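Local coordinates for protein oxidoreductase (Thermotoga maritima, PDB 1ZH8) that probably catalyses NADP-dependent oxidation or reduction of an alcohol or carbonyl group, as a GFO/IDH/MocA-family oxidoreductase with bound NADP, at residues L211-W216 with A316-A321. Sequence-based numbering, arbitrary orientation.
Sequences LGEIEW and ALKDLA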
ATOM      1  N   LEU A 211      13.489  -7.596   7.169  1.00 35.78           N
ATOM      2  CA  LEU A 211      12.834  -8.694   6.456  1.00 34.87           C
ATOM      3  C   LEU A 211      13.636  -9.422   5.380  1.00 33.31           C
ATOM      4  O   LEU A 211      13.140 -10.417   4.832  1.00 31.71           O
ATOM      5  CB  LEU A 211      11.469  -8.239   5.899  1.00 35.10           C
ATOM      6  CG  LEU A 211      10.423  -7.914   6.967  1.00 36.73           C
ATOM      7  CD1 LEU A 211       9.280  -7.115   6.387  1.00 38.07           C
ATOM      8  CD2 LEU A 211       9.936  -9.174   7.668  1.00 29.40           C
ATOM      9  N   GLY A 212      14.851  -8.947   5.088  1.00 32.23           N
ATOM     10  CA  GLY A 212      15.732  -9.576   4.092  1.00 31.81           C
ATOM     11  C   GLY A 212      15.541  -8.978   2.697  1.00 36.70           C
ATOM     12  O   GLY A 212      14.917  -7.914   2.547  1.00 38.01           O
ATOM     13  N   GLU A 213      16.052  -9.673   1.685  1.00 36.53           N
ATOM     14  CA  GLU A 213      16.099  -9.175   0.311  1.00 39.96           C
ATOM     15  C   GLU A 213      14.754  -9.137  -0.384  1.00 41.73           C
ATOM     16  O   GLU A 213      13.889 -10.002  -0.167  1.00 43.56           O
ATOM     17  CB  GLU A 213      17.037 -10.043  -0.540  1.00 41.24           C
ATOM     18  CG  GLU A 213      18.421 -10.306   0.076  1.00 46.11           C
ATOM     19  CD  GLU A 213      19.307  -9.069   0.208  1.00 46.44           C
ATOM     20  OE1 GLU A 213      18.900  -7.945  -0.156  1.00 57.12           O
ATOM     21  OE2 GLU A 213      20.437  -9.225   0.693  1.00 58.34           O
ATOM     22  N   ILE A 214      14.604  -8.152  -1.258  1.00 40.28           N
ATOM     23  CA  ILE A 214      13.384  -7.986  -2.026  1.00 40.38           C
ATOM     24  C   ILE A 214      13.521  -8.627  -3.409  1.00 38.21           C
ATOM     25  O   ILE A 214      14.518  -8.431  -4.089  1.00 38.56           O
ATOM     26  CB  ILE A 214      13.010  -6.493  -2.117  1.00 40.24           C
ATOM     27  CG1 ILE A 214      12.685  -5.987  -0.712  1.00 45.29           C
ATOM     28  CG2 ILE A 214      11.790  -6.312  -2.985  1.00 39.16           C
ATOM     29  CD1 ILE A 214      13.068  -4.574  -0.421  1.00 53.51           C
ATOM     30  N   GLU A 215      12.510  -9.396  -3.815  1.00 37.57           N
ATOM     31  CA  GLU A 215      12.521 -10.089  -5.113  1.00 36.36           C
ATOM     32  C   GLU A 215      12.025  -9.231  -6.271  1.00 35.08           C
ATOM     33  O   GLU A 215      12.680  -9.130  -7.301  1.00 35.62           O
ATOM     34  CB  GLU A 215      11.706 -11.372  -5.052  1.00 36.42           C
ATOM     35  CG  GLU A 215      11.772 -12.183  -6.350  1.00 45.78           C
ATOM     36  CD  GLU A 215      10.871 -13.406  -6.355  1.00 49.12           C
ATOM     37  OE1 GLU A 215      11.157 -14.337  -5.586  1.00 53.51           O
ATOM     38  OE2 GLU A 215       9.899 -13.449  -7.143  1.00 55.00           O
ATOM     39  N   TRP A 216      10.848  -8.640  -6.116  1.00 34.15           N
ATOM     40  CA  TRP A 216      10.280  -7.834  -7.180  1.00 32.68           C
ATOM     41  C   TRP A 216       9.498  -6.687  -6.582  1.00 33.38           C
ATOM     42  O   TRP A 216       8.986  -6.798  -5.459  1.00 33.73           O
ATOM     43  CB  TRP A 216       9.392  -8.676  -8.119  1.00 29.35           C
ATOM     44  CG  TRP A 216       8.176  -9.260  -7.459  1.00 31.08           C
ATOM     45  CD1 TRP A 216       8.037 -10.534  -6.987  1.00 33.52           C
ATOM     46  CD2 TRP A 216       6.915  -8.600  -7.205  1.00 30.35           C
ATOM     47  NE1 TRP A 216       6.774 -10.713  -6.456  1.00 30.86           N
ATOM     48  CE2 TRP A 216       6.073  -9.539  -6.570  1.00 32.72           C
ATOM     49  CE3 TRP A 216       6.419  -7.311  -7.457  1.00 33.85           C
ATOM     50  CZ2 TRP A 216       4.766  -9.222  -6.169  1.00 27.71           C
ATOM     51  CZ3 TRP A 216       5.114  -7.003  -7.053  1.00 27.65           C
ATOM     52  CH2 TRP A 216       4.311  -7.954  -6.424  1.00 28.57           C
ATOM     53  N   ALA A 316      24.719  -1.150   0.083  1.00 35.38           N
ATOM     54  CA  ALA A 316      24.215   0.167  -0.290  1.00 35.23           C
ATOM     55  C   ALA A 316      23.725   0.094  -1.719  1.00 36.97           C
ATOM     56  O   ALA A 316      22.741   0.741  -2.089  1.00 37.30           O
ATOM     57  CB  ALA A 316      25.293   1.216  -0.155  1.00 34.34           C
ATOM     58  N   LEU A 317      24.406  -0.723  -2.520  1.00 37.55           N
ATOM     59  CA  LEU A 317      24.020  -0.867  -3.904  1.00 37.24           C
ATOM     60  C   LEU A 317      22.630  -1.508  -3.956  1.00 37.36           C
ATOM     61  O   LEU A 317      21.767  -1.074  -4.720  1.00 38.05           O
ATOM     62  CB  LEU A 317      25.065  -1.662  -4.684  1.00 33.94           C
ATOM     63  CG  LEU A 317      24.801  -1.668  -6.197  1.00 35.15           C
ATOM     64  CD1 LEU A 317      24.983  -0.295  -6.771  1.00 27.07           C
ATOM     65  CD2 LEU A 317      25.684  -2.684  -6.940  1.00 29.89           C
ATOM     66  N   LYS A 318      22.413  -2.514  -3.111  1.00 36.89           N
ATOM     67  CA  LYS A 318      21.089  -3.139  -3.000  1.00 37.97           C
ATOM     68  C   LYS A 318      20.010  -2.158  -2.532  1.00 36.63           C
ATOM     69  O   LYS A 318      18.880  -2.223  -3.001  1.00 36.00           O
ATOM     70  CB  LYS A 318      21.126  -4.383  -2.103  1.00 39.34           C
ATOM     71  CG  LYS A 318      21.943  -5.538  -2.693  1.00 38.73           C
ATOM     72  CD  LYS A 318      22.237  -6.627  -1.645  1.00 37.18           C
ATOM     73  CE  LYS A 318      22.867  -7.849  -2.339  1.00 44.01           C
ATOM     74  NZ  LYS A 318      23.086  -8.999  -1.435  1.00 47.26           N
ATOM     75  N   ASP A 319      20.355  -1.234  -1.634  1.00 35.78           N
ATOM     76  CA  ASP A 319      19.388  -0.220  -1.248  1.00 36.78           C
ATOM     77  C   ASP A 319      18.994   0.625  -2.464  1.00 36.44           C
ATOM     78  O   ASP A 319      17.802   0.897  -2.700  1.00 35.53           O
ATOM     79  CB  ASP A 319      19.933   0.709  -0.166  1.00 39.55           C
ATOM     80  CG  ASP A 319      20.325  -0.009   1.106  1.00 40.43           C
ATOM     81  OD1 ASP A 319      19.712  -1.045   1.444  1.00 40.30           O
ATOM     82  OD2 ASP A 319      21.255   0.497   1.776  1.00 44.66           O
ATOM     83  N   LEU A 320      20.002   1.028  -3.231  1.00 35.00           N
ATOM     84  CA  LEU A 320      19.772   1.919  -4.337  1.00 35.42           C
ATOM     85  C   LEU A 320      18.947   1.186  -5.400  1.00 35.39           C
ATOM     86  O   LEU A 320      17.972   1.731  -5.885  1.00 37.29           O
ATOM     87  CB  LEU A 320      21.100   2.457  -4.876  1.00 34.08           C
ATOM     88  CG  LEU A 320      21.039   3.477  -6.010  1.00 31.05           C
ATOM     89  CD1 LEU A 320      20.118   4.631  -5.669  1.00 31.48           C
ATOM     90  CD2 LEU A 320      22.423   4.012  -6.270  1.00 32.21           C
ATOM     91  N   ALA A 321      19.310  -0.061  -5.697  1.00 34.11           N
ATOM     92  CA  ALA A 321      18.574  -0.918  -6.642  1.00 35.00           C
ATOM     93  C   ALA A 321      17.056  -1.010  -6.379  1.00 34.84           C
ATOM     94  O   ALA A 321      16.258  -0.950  -7.323  1.00 33.69           O
ATOM     95  CB  ALA A 321      19.190  -2.319  -6.681  1.00 32.82           C
TER
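A single surface salt bridge, E213 to K318, joins the turn between helix 195-211 and strand 214-222 of the C-terminal sheet domain to helix 313-329. The evidence is one ionic pair: E213 OE2 lies 3.4 Å from K318 NZ, a weak hydrogen bond by its length. The backbones stay well apart, the nearest CA atoms, those of E213 and K318, being 8.5 Å from each other, and only 77 Å² is buried in all. The two side chains cross at about a right angle. K318 runs extended beyond CG, which carries its ammonium out from the helix to the carboxylate. E213 instead bends at chi2 (-66°), and its carboxylate end comes nearer to the helix than its CB direction would suggest. Beside the ionic pair, the aliphatic part of the lysine also meets the carboxylate, K318 CD standing 3.9 Å from both E213 OE1 and E213 OE2. The stronger polar partner of E213 is R208, from helix 195-211, whose NE makes a salt bridge to OE1; K318 also touches R208, while D319 binds the same arginine through OD1 and R143 through OD2. G212, with positive phi (92°), is the first residue to leave the helical conformation, and the turn there leads into E213. An alanine here has neither ammonium nor CD, and would probably leave the OE2 end of the E213 carboxylate without its lysine charge and the turn without this tie to helix 313-329, although R208 would still hold OE1. Arginine and lysine thus share one partly exposed glutamate, which would be expected to favour its ionised form, and the long K318 bond implies a modest electrostatic tie between turn and helix.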